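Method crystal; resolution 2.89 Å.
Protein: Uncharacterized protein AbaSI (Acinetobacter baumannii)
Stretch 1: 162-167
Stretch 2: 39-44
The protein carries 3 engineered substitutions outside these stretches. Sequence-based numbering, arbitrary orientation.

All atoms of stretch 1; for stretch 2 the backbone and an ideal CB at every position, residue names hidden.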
ATOM      1  N   THR F 162     -21.057  24.547  30.690  1.00126.06           N
ATOM      2  CA  THR F 162     -19.737  24.238  30.152  1.00119.35           C
ATOM      3  C   THR F 162     -19.818  23.408  28.872  1.00112.96           C
ATOM      4  O   THR F 162     -18.792  23.089  28.272  1.00105.09           O
ATOM      5  CB  THR F 162     -18.868  23.475  31.177  1.00109.48           C
ATOM      6  OG1 THR F 162     -19.385  22.150  31.357  1.00115.76           O
ATOM      7  CG2 THR F 162     -18.848  24.200  32.512  1.00 95.66           C
ATOM      8  N   PHE F 163     -21.034  23.061  28.457  1.00123.03           N
ATOM      9  CA  PHE F 163     -21.223  22.161  27.319  1.00121.82           C
ATOM     10  C   PHE F 163     -21.283  22.896  25.984  1.00114.79           C
ATOM     11  O   PHE F 163     -22.063  23.835  25.812  1.00130.07           O
ATOM     12  CB  PHE F 163     -22.493  21.328  27.499  1.00124.49           C
ATOM     13  CG  PHE F 163     -22.810  20.437  26.328  1.00120.81           C
ATOM     14  CD1 PHE F 163     -22.169  19.219  26.172  1.00116.84           C
ATOM     15  CD2 PHE F 163     -23.755  20.814  25.386  1.00123.29           C
ATOM     16  CE1 PHE F 163     -22.459  18.395  25.100  1.00112.77           C
ATOM     17  CE2 PHE F 163     -24.050  19.993  24.311  1.00124.12           C
ATOM     18  CZ  PHE F 163     -23.401  18.783  24.167  1.00113.90           C
ATOM     19  N   LYS F 164     -20.460  22.447  25.044  1.00 94.51           N
ATOM     20  CA  LYS F 164     -20.416  23.017  23.705  1.00 94.10           C
ATOM     21  C   LYS F 164     -20.843  21.975  22.681  1.00102.19           C
ATOM     22  O   LYS F 164     -20.145  20.981  22.472  1.00108.21           O
ATOM     23  CB  LYS F 164     -19.009  23.537  23.391  1.00 92.40           C
ATOM     24  CG  LYS F 164     -18.647  24.828  24.123  1.00115.24           C
ATOM     25  CD  LYS F 164     -17.148  25.100  24.105  1.00110.93           C
ATOM     26  CE  LYS F 164     -16.430  24.287  25.173  1.00107.13           C
ATOM     27  NZ  LYS F 164     -16.884  24.652  26.546  1.00106.08           N
ATOM     28  N   GLU F 165     -21.988  22.198  22.042  1.00107.65           N
ATOM     29  CA  GLU F 165     -22.529  21.207  21.120  1.00101.66           C
ATOM     30  C   GLU F 165     -21.613  21.037  19.915  1.00 93.22           C
ATOM     31  O   GLU F 165     -20.840  21.929  19.569  1.00 94.09           O
ATOM     32  CB  GLU F 165     -23.944  21.582  20.672  1.00101.45           C
ATOM     33  CG  GLU F 165     -24.044  22.835  19.834  1.00112.77           C
ATOM     34  CD  GLU F 165     -25.474  23.114  19.408  1.00133.58           C
ATOM     35  OE1 GLU F 165     -26.355  22.280  19.707  1.00124.12           O
ATOM     36  OE2 GLU F 165     -25.716  24.167  18.779  1.00150.77           O
ATOM     37  N   TRP F 166     -21.703  19.875  19.288  1.00 90.89           N
ATOM     38  CA  TRP F 166     -20.760  19.479  18.255  1.00 88.92           C
ATOM     39  C   TRP F 166     -21.187  19.941  16.863  1.00104.37           C
ATOM     40  O   TRP F 166     -22.339  19.759  16.465  1.00106.09           O
ATOM     41  CB  TRP F 166     -20.598  17.963  18.296  1.00 84.48           C
ATOM     42  CG  TRP F 166     -19.729  17.389  17.236  1.00 93.90           C
ATOM     43  CD1 TRP F 166     -18.580  17.919  16.728  1.00 92.15           C
ATOM     44  CD2 TRP F 166     -19.943  16.154  16.547  1.00 85.08           C
ATOM     45  NE1 TRP F 166     -18.063  17.087  15.762  1.00 89.02           N
ATOM     46  CE2 TRP F 166     -18.885  15.997  15.633  1.00 80.40           C
ATOM     47  CE3 TRP F 166     -20.927  15.166  16.617  1.00 81.06           C
ATOM     48  CZ2 TRP F 166     -18.784  14.891  14.799  1.00 77.79           C
ATOM     49  CZ3 TRP F 166     -20.824  14.072  15.791  1.00 79.72           C
ATOM     50  CH2 TRP F 166     -19.762  13.942  14.892  1.00 78.06           C
ATOM     51  N   ASN F 167     -20.256  20.551  16.133  1.00110.60           N
ATOM     52  CA  ASN F 167     -20.494  20.931  14.741  1.00111.29           C
ATOM     53  C   ASN F 167     -19.303  20.629  13.829  1.00105.68           C
ATOM     54  O   ASN F 167     -18.201  21.126  14.053  1.00101.56           O
ATOM     55  CB  ASN F 167     -20.841  22.415  14.646  1.00100.66           C
ATOM     56  CG  ASN F 167     -21.241  22.826  13.241  1.00109.44           C
ATOM     57  OD1 ASN F 167     -21.773  22.023  12.473  1.00109.70           O
ATOM     58  ND2 ASN F 167     -20.979  24.079  12.896  1.00118.52           N
ATOM     59  N   UNK F  39     -27.901  10.831  20.257  1.00 94.41           N
ATOM     60  CA  UNK F  39     -27.681  12.267  20.402  1.00 87.15           C
ATOM     61  C   UNK F  39     -26.394  12.626  19.675  1.00 90.95           C
ATOM     62  O   UNK F  39     -25.304  12.247  20.106  1.00108.35           O
ATOM     63  CB  UNK F  39     -27.615  12.677  21.874  1.00 87.15           C
ATOM     64  N   UNK F  40     -26.515  13.356  18.573  1.00 84.60           N
ATOM     65  CA  UNK F  40     -25.345  13.674  17.766  1.00 81.32           C
ATOM     66  C   UNK F  40     -24.755  15.050  18.061  1.00 90.67           C
ATOM     67  O   UNK F  40     -23.811  15.484  17.405  1.00100.94           O
ATOM     68  CB  UNK F  40     -25.710  13.587  16.283  1.00 81.32           C
ATOM     69  N   UNK F  41     -25.296  15.729  19.066  1.00 89.05           N
ATOM     70  CA  UNK F  41     -24.591  16.872  19.630  1.00104.56           C
ATOM     71  C   UNK F  41     -23.368  16.348  20.387  1.00 95.68           C
ATOM     72  O   UNK F  41     -22.483  17.113  20.771  1.00 95.46           O
ATOM     73  CB  UNK F  41     -25.503  17.691  20.546  1.00104.56           C
ATOM     74  N   UNK F  42     -23.336  15.033  20.587  1.00 74.19           N
ATOM     75  CA  UNK F  42     -22.218  14.358  21.234  1.00 68.41           C
ATOM     76  C   UNK F  42     -21.243  13.783  20.213  1.00 59.71           C
ATOM     77  O   UNK F  42     -21.571  12.843  19.498  1.00 66.16           O
ATOM     78  CB  UNK F  42     -22.732  13.246  22.150  1.00 68.41           C
ATOM     79  N   UNK F  43     -20.040  14.340  20.152  1.00 65.83           N
ATOM     80  CA  UNK F  43     -19.018  13.791  19.273  1.00 58.78           C
ATOM     81  C   UNK F  43     -18.523  12.484  19.865  1.00 53.32           C
ATOM     82  O   UNK F  43     -18.463  12.340  21.086  1.00 68.00           O
ATOM     83  CB  UNK F  43     -17.864  14.777  19.077  1.00 58.78           C
ATOM     84  N   UNK F  44     -18.193  11.524  19.008  1.00 46.08           N
ATOM     85  CA  UNK F  44     -17.649  10.256  19.484  1.00 42.75           C
ATOM     86  C   UNK F  44     -16.545   9.741  18.567  1.00 45.94           C
ATOM     87  O   UNK F  44     -16.496  10.079  17.381  1.00 51.50           O
ATOM     88  CB  UNK F  44     -18.762   9.213  19.598  1.00 42.75           C
TER

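Position 39 opens the segment with its CA-to-CB bond sideways to stretch 1 and nothing of that stretch within 5.5 Å of the ideal CB. Stretch 1 sets no demand here, so local backbone needs may decide, and a small acceptor could serve the turn that follows. The deposited residue is D39. Its OD1 accepts from the backbone N of position 41 at 2.9 Å.

At position 40 the bond also runs sideways, with the ideal CB 4.9 Å from W166 CZ3. Many side chains would fit, apolar or aromatic ones most readily. F40 is deposited, and its ring keeps a loose approach, F40 CD2 4.9 Å from W166 CZ3. The backbone does the closer work: F40 O lies 3.0 Å from W166 CE3, near the plane of the indole and at its edge.

Position 41 is the centre of the contact, its CA 4.8 Å from that of W166. The bond runs sideways, with the ideal CB 4.2 Å from E165 CB and 4.3 Å from F163 CZ, so the space favours a compact side chain: alanine, serine, threonine or valine are all plausible. Whatever the choice, the backbone gives a weak hydrogen bond from W166 N to the carbonyl O of 41 at 3.2 Å, bent to 132°. T41 is found, in the p rotamer. Its OG1 donates to D39 OD1 at 2.5 Å and also lies 3.9 Å from F163 CZ, while CG2 comes 4.1 Å from E165 OE1.

At position 42 the bond points away, and the ideal CB has no neighbour in stretch 1 within 5.5 Å. To return to the contact, a side chain must be long enough to reach the F163 ring; leucine, isoleucine or methionine would be candidates. L42 reaches it, CD1 standing 4.0 Å from F163 CZ.

At position 43 the bond runs sideways yet leaves the ideal CB over the indole, 3.6 Å from W166 CD2. Any residue but glycine would put a carbon there, and an unbranched chain with a polar or apolar end could follow. The deposited residue is K43: K43 CB stands 3.6 Å from the centroid of the five-membered ring of W166, 14° off its normal, a CH-pi contact. The all-t chain then leads its amine away.

At position 44 the CA-to-CB bond runs sideways, the ideal CB beyond 5.5 Å of stretch 1, which leaves the choice open. F44 adds little to this contact.

Stretch 2, residues 39-44: DFTLKF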
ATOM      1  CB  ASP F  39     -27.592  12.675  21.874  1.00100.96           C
ATOM      2  CG  ASP F  39     -27.460  14.185  22.066  1.00120.53           C
ATOM      3  OD1 ASP F  39     -27.201  14.913  21.083  1.00124.76           O
ATOM      4  OD2 ASP F  39     -27.613  14.645  23.217  1.00122.12           O
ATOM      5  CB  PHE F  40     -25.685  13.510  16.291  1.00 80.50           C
ATOM      6  CG  PHE F  40     -25.904  12.079  15.905  1.00 95.54           C
ATOM      7  CD1 PHE F  40     -27.163  11.509  15.990  1.00104.10           C
ATOM      8  CD2 PHE F  40     -24.838  11.285  15.516  1.00 81.70           C
ATOM      9  CE1 PHE F  40     -27.361  10.183  15.660  1.00 86.63           C
ATOM     10  CE2 PHE F  40     -25.029   9.961  15.186  1.00 57.99           C
ATOM     11  CZ  PHE F  40     -26.293   9.409  15.258  1.00 73.38           C
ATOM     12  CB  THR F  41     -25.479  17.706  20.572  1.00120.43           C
ATOM     13  OG1 THR F  41     -25.849  16.920  21.711  1.00127.31           O
ATOM     14  CG2 THR F  41     -26.734  18.172  19.848  1.00123.62           C
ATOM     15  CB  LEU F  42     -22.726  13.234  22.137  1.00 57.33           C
ATOM     16  CG  LEU F  42     -22.941  13.530  23.620  1.00 67.65           C
ATOM     17  CD1 LEU F  42     -23.731  14.812  23.821  1.00 76.17           C
ATOM     18  CD2 LEU F  42     -23.652  12.356  24.266  1.00 68.94           C
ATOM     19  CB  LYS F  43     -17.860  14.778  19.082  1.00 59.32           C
ATOM     20  CG  LYS F  43     -16.789  14.303  18.109  1.00 55.68           C
ATOM     21  CD  LYS F  43     -15.719  15.360  17.874  1.00 56.60           C
ATOM     22  CE  LYS F  43     -14.623  14.837  16.955  1.00 69.40           C
ATOM     23  NZ  LYS F  43     -13.570  15.855  16.679  1.00 84.18           N
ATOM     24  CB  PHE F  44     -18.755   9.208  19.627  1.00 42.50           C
ATOM     25  CG  PHE F  44     -19.378   8.790  18.324  1.00 48.50           C
ATOM     26  CD1 PHE F  44     -18.818   7.777  17.561  1.00 41.39           C
ATOM     27  CD2 PHE F  44     -20.533   9.392  17.875  1.00 47.06           C
ATOM     28  CE1 PHE F  44     -19.386   7.395  16.376  1.00 49.75           C
ATOM     29  CE2 PHE F  44     -21.105   9.010  16.684  1.00 55.43           C
ATOM     30  CZ  PHE F  44     -20.532   8.011  15.935  1.00 59.13           C
TER
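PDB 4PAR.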